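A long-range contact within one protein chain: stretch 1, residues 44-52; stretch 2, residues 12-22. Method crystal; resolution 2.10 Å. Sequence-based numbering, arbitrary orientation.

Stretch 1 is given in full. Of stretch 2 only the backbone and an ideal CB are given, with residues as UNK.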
# COMPACT_ATOMS: atom_id res chain seq x y z
N PRO A 44 24.04 5.88 -14.48
CA PRO A 44 25.15 5.73 -15.45
C PRO A 44 25.29 6.88 -16.49
O PRO A 44 24.31 7.28 -17.12
CB PRO A 44 24.87 4.38 -16.13
CG PRO A 44 23.46 4.01 -15.77
CD PRO A 44 23.11 4.72 -14.51
N ILE A 45 26.53 7.37 -16.63
CA ILE A 45 26.91 8.40 -17.62
C ILE A 45 28.27 8.04 -18.22
O ILE A 45 29.24 7.80 -17.47
CB ILE A 45 27.12 9.83 -17.01
CG1 ILE A 45 25.88 10.35 -16.31
CG2 ILE A 45 27.58 10.85 -18.10
CD1 ILE A 45 26.15 11.65 -15.49
N THR A 46 28.32 7.95 -19.56
CA THR A 46 29.54 7.71 -20.32
C THR A 46 29.72 8.90 -21.26
O THR A 46 28.76 9.36 -21.91
CB THR A 46 29.49 6.39 -21.15
OG1 THR A 46 29.20 5.28 -20.28
CG2 THR A 46 30.85 6.10 -21.82
N VAL A 47 30.94 9.43 -21.29
CA VAL A 47 31.29 10.55 -22.18
C VAL A 47 32.53 10.16 -22.94
O VAL A 47 33.51 9.67 -22.34
CB VAL A 47 31.47 11.92 -21.45
CG1 VAL A 47 32.64 11.87 -20.47
CG2 VAL A 47 31.69 13.07 -22.46
N VAL A 48 32.46 10.34 -24.26
CA VAL A 48 33.61 10.20 -25.15
C VAL A 48 33.86 11.58 -25.78
O VAL A 48 32.96 12.16 -26.41
CB VAL A 48 33.39 9.10 -26.24
CG1 VAL A 48 34.57 9.03 -27.19
CG2 VAL A 48 33.16 7.73 -25.62
N LYS A 49 35.07 12.09 -25.61
CA LYS A 49 35.47 13.35 -26.22
C LYS A 49 36.78 13.17 -26.99
O LYS A 49 37.75 12.63 -26.48
CB LYS A 49 35.58 14.44 -25.15
CG LYS A 49 35.82 15.87 -25.69
CD LYS A 49 35.95 16.87 -24.56
CE LYS A 49 36.96 17.98 -24.87
NZ LYS A 49 36.56 18.78 -26.02
N ASN A 50 36.79 13.62 -28.24
CA ASN A 50 38.00 13.60 -29.06
C ASN A 50 37.89 14.66 -30.13
O ASN A 50 36.82 14.87 -30.74
CB ASN A 50 38.19 12.23 -29.73
CG ASN A 50 39.52 12.10 -30.48
OD1 ASN A 50 40.59 12.25 -29.90
ND2 ASN A 50 39.45 11.79 -31.77
N GLY A 51 39.01 15.34 -30.36
CA GLY A 51 39.18 16.19 -31.53
C GLY A 51 38.22 17.34 -31.49
O GLY A 51 38.07 17.99 -30.44
N SER A 52 37.53 17.54 -32.59
CA SER A 52 36.75 18.74 -32.79
C SER A 52 35.38 18.45 -33.41
O SER A 52 35.28 17.81 -34.46
CB SER A 52 37.54 19.70 -33.69
OG SER A 52 37.26 21.05 -33.36
N UNK A 12 25.60 14.56 -7.50
CA UNK A 12 27.03 14.78 -7.64
C UNK A 12 27.55 13.99 -8.83
O UNK A 12 27.15 12.85 -9.04
CB UNK A 12 27.77 14.39 -6.36
N UNK A 13 28.45 14.59 -9.60
CA UNK A 13 29.13 13.88 -10.68
C UNK A 13 30.55 14.38 -10.73
O UNK A 13 30.79 15.59 -10.68
CB UNK A 13 28.43 14.08 -12.02
N UNK A 14 31.49 13.45 -10.83
CA UNK A 14 32.93 13.79 -10.90
C UNK A 14 33.48 13.79 -12.33
O UNK A 14 34.65 14.10 -12.53
CB UNK A 14 33.74 12.80 -10.05
N UNK A 15 32.66 13.48 -13.32
CA UNK A 15 33.16 13.44 -14.70
C UNK A 15 33.59 14.83 -15.19
O UNK A 15 32.89 15.82 -15.00
CB UNK A 15 32.09 12.87 -15.63
N UNK A 16 34.77 14.92 -15.79
CA UNK A 16 35.22 16.17 -16.38
C UNK A 16 34.84 16.12 -17.84
O UNK A 16 35.54 15.51 -18.65
CB UNK A 16 36.72 16.39 -16.19
N UNK A 17 33.73 16.77 -18.16
CA UNK A 17 33.15 16.74 -19.50
C UNK A 17 33.99 17.46 -20.59
O UNK A 17 33.74 17.28 -21.78
CB UNK A 17 31.76 17.37 -19.44
N UNK A 18 35.00 18.22 -20.17
CA UNK A 18 35.93 18.91 -21.08
C UNK A 18 37.21 18.10 -21.36
O UNK A 18 38.04 18.50 -22.16
CB UNK A 18 36.31 20.27 -20.49
N UNK A 19 37.36 16.96 -20.69
CA UNK A 19 38.56 16.15 -20.82
C UNK A 19 38.45 15.17 -21.97
O UNK A 19 37.46 14.44 -22.08
CB UNK A 19 38.84 15.40 -19.52
N UNK A 20 39.46 15.15 -22.84
CA UNK A 20 39.49 14.20 -23.95
C UNK A 20 39.65 12.75 -23.47
O UNK A 20 40.31 12.49 -22.48
CB UNK A 20 40.63 14.56 -24.91
N UNK A 21 39.05 11.83 -24.22
CA UNK A 21 39.07 10.43 -23.90
C UNK A 21 37.68 9.92 -23.54
O UNK A 21 36.65 10.50 -23.94
CB UNK A 21 40.05 10.17 -22.75
N UNK A 22 37.66 8.83 -22.81
CA UNK A 22 36.42 8.20 -22.40
C UNK A 22 36.36 8.17 -20.90
O UNK A 22 37.33 7.78 -20.26
CB UNK A 22 36.29 6.79 -22.98

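Positions 12 and 14 lie beyond reach of stretch 1, which sets no preference at either; they are Ala12 and Asp14. Position 13 points its CB toward Ile45, with CD1 of Ile45 4.8 Å from the ideal CB. A small or medium apolar side chain would suit. Cys13 fills the place, its SG 3.8 Å from Ile45 CD1.

Position 15 also points toward the strand, its ideal CB 5.0 Å from Val47 CG1, with Ile45 also in range. Valine, leucine, isoleucine or methionine could all use that surface. Ile15 covers both residues: CG2 packs 3.5 Å from Val47 CG1, and CD1 lies 4.1 Å from Ile45 CG2.

Position 16 points sideways and opens a type I turn ending at 19. Asp, Asn or Ser often suits such a start, because a short polar side chain can accept from the turn's backbone. Asp16 does so, its OD1 taking a hydrogen bond from Asp18 N at 3.1 Å.

At 17 the CB again points sideways, 5.3 Å from Val47 CG2, so a side chain must be long to reach Ile45 as well; leucine, methionine or an aromatic would serve. Phe17 brings its ring in, with Ile45 CG2 at the ring edge, 4.0 Å from CE1, and Val47 CG2 4.1 Å from CD1.

Positions 18 and 19 point away, which favours polar residues; they are Asp18 and Arg19. Here the backbone makes the contact, Asp18 O lying 3.0 Å from Lys49 CE.

Position 20 has its CB 3.8 Å from Lys49 O, with the lysine's ammonium group nearby. An acid is the natural answer, though Asn or Ser could fit. Asp20 turns its end inward and forms a long salt bridge, OD1 to Lys49 NZ, 3.7 Å. Water 2 donates to Asp20 OD2 at 2.7 Å and accepts from Gly51 N at 3.2 Å.

At 21, phi/psi of 114/-157 would jam a CB against the preceding carbonyl, so the backbone alone asks for glycine. Gly21 pairs with Lys49 through two hydrogen bonds: Gly21 N to Lys49 O, 2.7 Å, and Lys49 N to Gly21 O, 2.8 Å.

Position 22 shares a sheet face with Val48, whose CG2 is 4.2 Å from the ideal CB. A beta-branched residue or a long aliphatic stem would suit. Arg22 lays CG 4.0 Å from Val48 CG2 and carries its guanidinium to Thr46, whose CG2 sits over one face, 3.8 Å from NH2.

Stretch 2 (12-22) ACDIDFDRDGR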
# COMPACT_ATOMS: atom_id res chain seq x y z
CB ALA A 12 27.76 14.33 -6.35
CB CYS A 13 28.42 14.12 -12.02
SG CYS A 13 28.97 13.10 -13.37
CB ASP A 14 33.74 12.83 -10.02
CG ASP A 14 33.33 12.90 -8.55
OD1 ASP A 14 33.03 14.01 -8.03
OD2 ASP A 14 33.29 11.83 -7.92
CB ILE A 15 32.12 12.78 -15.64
CG1 ILE A 15 31.92 11.32 -15.20
CG2 ILE A 15 32.55 12.94 -17.10
CD1 ILE A 15 31.05 10.45 -16.04
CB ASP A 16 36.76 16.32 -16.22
CG ASP A 16 37.31 17.62 -16.83
OD1 ASP A 16 36.60 18.38 -17.52
OD2 ASP A 16 38.51 17.89 -16.61
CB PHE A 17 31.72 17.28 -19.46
CG PHE A 17 30.74 16.37 -18.72
CD1 PHE A 17 30.06 15.34 -19.40
CD2 PHE A 17 30.50 16.55 -17.36
CE1 PHE A 17 29.15 14.49 -18.71
CE2 PHE A 17 29.60 15.73 -16.68
CZ PHE A 17 28.92 14.69 -17.36
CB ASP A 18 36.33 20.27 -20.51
CG ASP A 18 35.15 21.23 -20.40
OD1 ASP A 18 34.32 21.27 -21.34
OD2 ASP A 18 35.07 21.97 -19.38
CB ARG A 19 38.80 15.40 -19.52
CG ARG A 19 40.09 14.61 -19.47
CD ARG A 19 40.44 14.30 -18.02
NE ARG A 19 40.11 12.94 -17.63
CZ ARG A 19 39.82 12.56 -16.38
NH1 ARG A 19 39.55 11.28 -16.13
NH2 ARG A 19 39.79 13.46 -15.38
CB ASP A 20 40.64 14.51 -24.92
CG ASP A 20 40.31 15.61 -25.91
OD1 ASP A 20 39.15 16.11 -25.95
OD2 ASP A 20 41.23 15.99 -26.65
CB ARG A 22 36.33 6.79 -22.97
CG ARG A 22 35.11 6.00 -22.53
CD ARG A 22 35.09 4.60 -23.17
NE ARG A 22 33.82 3.91 -22.93
CZ ARG A 22 33.58 3.19 -21.84
NH1 ARG A 22 34.51 3.06 -20.89
NH2 ARG A 22 32.41 2.59 -21.70
O HOH W 1 38.79 17.66 -28.03
O HOH W 2 41.94 15.77 -29.24
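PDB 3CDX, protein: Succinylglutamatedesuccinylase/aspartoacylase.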